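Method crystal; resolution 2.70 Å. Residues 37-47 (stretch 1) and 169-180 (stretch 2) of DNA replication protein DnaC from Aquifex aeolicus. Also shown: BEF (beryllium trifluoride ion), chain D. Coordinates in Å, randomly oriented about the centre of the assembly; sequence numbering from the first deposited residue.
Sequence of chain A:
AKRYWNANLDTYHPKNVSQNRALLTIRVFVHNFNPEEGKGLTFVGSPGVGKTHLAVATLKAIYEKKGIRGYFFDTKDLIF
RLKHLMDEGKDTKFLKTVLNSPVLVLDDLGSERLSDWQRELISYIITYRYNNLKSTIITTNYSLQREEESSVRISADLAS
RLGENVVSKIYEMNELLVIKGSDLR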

# COMPACT_ATOMS: atom_id res chain seq x y z
N GLU A 37 9.38 1.36 13.49
CA GLU A 37 10.37 1.01 12.47
C GLU A 37 9.98 1.52 11.09
O GLU A 37 10.81 1.60 10.20
CB GLU A 37 10.58 -0.50 12.41
CG GLU A 37 11.23 -1.07 13.66
CD GLU A 37 11.39 -2.58 13.61
OE1 GLU A 37 10.85 -3.20 12.67
OE2 GLU A 37 12.06 -3.15 14.51
N GLY A 38 8.70 1.84 10.92
CA GLY A 38 8.21 2.36 9.65
C GLY A 38 8.50 1.48 8.45
O GLY A 38 8.88 1.97 7.39
N LYS A 39 8.36 0.17 8.62
CA LYS A 39 8.51 -0.74 7.50
C LYS A 39 7.14 -1.17 7.03
O LYS A 39 6.25 -1.40 7.84
CB LYS A 39 9.33 -1.97 7.89
CG LYS A 39 10.81 -1.69 8.15
CD LYS A 39 11.62 -2.98 8.19
CE LYS A 39 11.24 -3.83 9.38
NZ LYS A 39 11.86 -5.18 9.34
N GLY A 40 6.98 -1.27 5.72
CA GLY A 40 5.73 -1.74 5.16
C GLY A 40 5.96 -2.83 4.15
O GLY A 40 7.04 -3.40 4.08
N LEU A 41 4.93 -3.10 3.35
CA LEU A 41 5.03 -4.06 2.26
C LEU A 41 4.48 -3.44 1.00
O LEU A 41 3.62 -2.57 1.05
CB LEU A 41 4.24 -5.33 2.59
CG LEU A 41 4.51 -6.03 3.93
CD1 LEU A 41 3.39 -7.01 4.26
CD2 LEU A 41 5.87 -6.73 3.93
N THR A 42 5.00 -3.89 -0.13
CA THR A 42 4.55 -3.44 -1.43
C THR A 42 4.12 -4.63 -2.28
O THR A 42 4.91 -5.53 -2.56
CB THR A 42 5.64 -2.65 -2.16
OG1 THR A 42 6.11 -1.59 -1.31
CG2 THR A 42 5.11 -2.06 -3.46
N PHE A 43 2.85 -4.64 -2.66
CA PHE A 43 2.28 -5.72 -3.45
C PHE A 43 2.14 -5.30 -4.91
O PHE A 43 1.44 -4.33 -5.22
CB PHE A 43 0.90 -6.11 -2.92
CG PHE A 43 0.91 -6.61 -1.51
CD1 PHE A 43 1.15 -7.95 -1.24
CD2 PHE A 43 0.67 -5.75 -0.46
CE1 PHE A 43 1.15 -8.42 0.06
CE2 PHE A 43 0.66 -6.21 0.85
CZ PHE A 43 0.90 -7.55 1.11
N VAL A 44 2.81 -6.02 -5.79
CA VAL A 44 2.80 -5.72 -7.21
C VAL A 44 2.19 -6.90 -7.95
O VAL A 44 2.24 -8.03 -7.48
CB VAL A 44 4.23 -5.46 -7.72
CG1 VAL A 44 4.20 -4.79 -9.08
CG2 VAL A 44 4.99 -4.59 -6.74
N GLY A 45 1.58 -6.63 -9.10
CA GLY A 45 1.03 -7.70 -9.93
C GLY A 45 -0.18 -7.29 -10.76
O GLY A 45 -0.69 -6.17 -10.64
N SER A 46 -0.63 -8.21 -11.60
CA SER A 46 -1.82 -8.02 -12.43
C SER A 46 -3.12 -8.04 -11.60
O SER A 46 -3.11 -8.44 -10.44
CB SER A 46 -1.87 -9.10 -13.50
OG SER A 46 -0.97 -8.80 -14.54
N PRO A 47 -4.24 -7.57 -12.21
CA PRO A 47 -5.59 -7.60 -11.63
C PRO A 47 -6.06 -9.00 -11.20
O PRO A 47 -5.65 -9.99 -11.80
CB PRO A 47 -6.47 -7.10 -12.79
CG PRO A 47 -5.57 -6.23 -13.60
CD PRO A 47 -4.19 -6.81 -13.47
N LYS A 169 12.03 6.00 -2.44
CA LYS A 169 11.71 5.97 -1.02
C LYS A 169 10.80 4.79 -0.67
O LYS A 169 10.95 4.19 0.39
CB LYS A 169 11.08 7.30 -0.58
CG LYS A 169 12.03 8.48 -0.65
CD LYS A 169 11.40 9.74 -0.10
CE LYS A 169 12.41 10.87 -0.05
NZ LYS A 169 12.77 11.34 -1.42
N ILE A 170 9.90 4.45 -1.58
CA ILE A 170 9.04 3.28 -1.44
C ILE A 170 9.88 2.00 -1.36
O ILE A 170 9.55 1.06 -0.62
CB ILE A 170 8.04 3.17 -2.60
CG1 ILE A 170 6.98 4.27 -2.50
CG2 ILE A 170 7.39 1.77 -2.64
CD1 ILE A 170 6.10 4.38 -3.73
N TYR A 171 10.98 1.97 -2.11
CA TYR A 171 11.86 0.82 -2.14
C TYR A 171 12.73 0.68 -0.88
O TYR A 171 13.05 -0.43 -0.48
CB TYR A 171 12.73 0.85 -3.41
CG TYR A 171 13.54 -0.40 -3.62
CD1 TYR A 171 12.93 -1.66 -3.69
CD2 TYR A 171 14.93 -0.34 -3.78
CE1 TYR A 171 13.68 -2.81 -3.89
CE2 TYR A 171 15.68 -1.49 -3.98
CZ TYR A 171 15.05 -2.72 -4.04
OH TYR A 171 15.79 -3.87 -4.23
N GLU A 172 13.08 1.80 -0.25
CA GLU A 172 13.83 1.73 1.00
C GLU A 172 12.96 1.24 2.16
O GLU A 172 13.38 0.36 2.91
CB GLU A 172 14.52 3.06 1.35
CG GLU A 172 14.94 3.18 2.84
CD GLU A 172 16.26 3.93 3.06
OE1 GLU A 172 16.34 4.73 4.02
OE2 GLU A 172 17.22 3.70 2.29
N MET A 173 11.76 1.79 2.30
CA MET A 173 10.92 1.49 3.46
C MET A 173 10.17 0.15 3.39
O MET A 173 9.90 -0.47 4.42
CB MET A 173 9.93 2.64 3.73
CG MET A 173 10.58 3.86 4.43
SD MET A 173 10.59 3.86 6.27
CE MET A 173 9.07 4.75 6.65
N ASN A 174 9.85 -0.29 2.18
CA ASN A 174 9.03 -1.48 2.02
C ASN A 174 9.78 -2.68 1.44
O ASN A 174 10.78 -2.53 0.75
CB ASN A 174 7.79 -1.16 1.17
CG ASN A 174 6.75 -0.40 1.95
OD1 ASN A 174 7.00 0.04 3.08
ND2 ASN A 174 5.58 -0.24 1.36
N GLU A 175 9.28 -3.87 1.75
CA GLU A 175 9.74 -5.07 1.08
C GLU A 175 8.81 -5.39 -0.10
O GLU A 175 7.59 -5.31 0.03
CB GLU A 175 9.77 -6.24 2.06
CG GLU A 175 10.96 -7.17 1.84
CD GLU A 175 10.67 -8.59 2.27
OE1 GLU A 175 10.28 -8.78 3.45
OE2 GLU A 175 10.82 -9.51 1.44
N LEU A 176 9.40 -5.73 -1.24
CA LEU A 176 8.61 -5.99 -2.44
C LEU A 176 8.14 -7.44 -2.52
O LEU A 176 8.94 -8.36 -2.37
CB LEU A 176 9.41 -5.62 -3.70
CG LEU A 176 8.62 -5.49 -5.01
CD1 LEU A 176 8.07 -4.06 -5.18
CD2 LEU A 176 9.48 -5.89 -6.21
N LEU A 177 6.85 -7.62 -2.76
CA LEU A 177 6.29 -8.96 -2.94
C LEU A 177 5.50 -9.06 -4.24
O LEU A 177 4.38 -8.59 -4.34
CB LEU A 177 5.40 -9.34 -1.75
CG LEU A 177 6.08 -9.65 -0.40
CD1 LEU A 177 5.07 -9.62 0.73
CD2 LEU A 177 6.82 -10.99 -0.43
N VAL A 178 6.10 -9.69 -5.24
CA VAL A 178 5.40 -9.87 -6.49
C VAL A 178 4.43 -11.03 -6.42
O VAL A 178 4.77 -12.10 -5.91
CB VAL A 178 6.35 -10.07 -7.66
CG1 VAL A 178 5.57 -10.15 -8.95
CG2 VAL A 178 7.33 -8.92 -7.71
N ILE A 179 3.23 -10.81 -6.93
CA ILE A 179 2.18 -11.83 -6.92
C ILE A 179 1.75 -12.13 -8.34
O ILE A 179 1.36 -11.23 -9.09
CB ILE A 179 0.99 -11.36 -6.09
CG1 ILE A 179 1.45 -11.04 -4.67
CG2 ILE A 179 -0.10 -12.41 -6.07
CD1 ILE A 179 0.35 -10.58 -3.80
N LYS A 180 1.83 -13.41 -8.71
CA LYS A 180 1.71 -13.80 -10.11
C LYS A 180 0.62 -14.82 -10.37
O LYS A 180 0.79 -15.72 -11.19
CB LYS A 180 3.05 -14.28 -10.64
CG LYS A 180 4.09 -13.19 -10.73
CD LYS A 180 5.05 -13.41 -11.89
CE LYS A 180 6.12 -14.45 -11.54
NZ LYS A 180 7.22 -13.86 -10.70
BE BEF D . -6.43 -4.65 -8.60
F1 BEF D . -4.86 -5.28 -9.06
F2 BEF D . -6.65 -3.88 -7.02
F3 BEF D . -7.83 -5.21 -9.52
O HOH W 1 6.36 1.77 5.55
O HOH W 2 1.19 -10.51 -11.39

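This contact is a pair of neighbouring parallel β-strands, zipped by a backbone ladder and packed with apolar side chains on both faces of the sheet. The ladder follows the parallel rule: alternate residues of the first strand, Gly 40, Thr 42 and Val 44, use both N and O and straddle their partners. Thr 42 is the best example, its N donating to Glu 175 O at 3.0 Å and its O accepting from Leu 177 N at 2.9 Å. Val 44 repeats the pattern with a weak bond from its N to Leu 177 O (3.3 Å) and a firmer one from Ile 179 N to its O (3.0 Å). At the start, Gly 40 N makes a weak bond to Met 173 O (3.3 Å), the last helical residue, so the ladder begins directly where the helix stops.

Asn 174, the first residue to leave helical geometry, turns its amide along the partner strand. Its ND2 donates to Thr 42 OG1 at 3.0 Å, a side-chain bond that reinforces the register. Gly 40 leaves room for this amide: an ideal CB there would sit 2.6 Å from Asn 174 OD1. Gly 45 is constrained likewise, since a CB would lie 2.5 Å from Ile 179 O and its backbone angles by themselves call for glycine. Water 2 extends the link past the ladder, accepting from Ser 46 N (2.9 Å) and donating to Ile 179 O (2.4 Å).

Side chains alternate between faces. Leu 41, Phe 43 and Leu 177 share one, where Phe 43 CE1 lies 4.2 Å from Leu 177 CD1; Ile 179 also reaches this ring, its CD1 lying 3.8 Å from Phe 43 CD1. On the face of Thr 42 and Val 44, Val 44 CG2 meets Leu 176 CD1 at 3.5 Å.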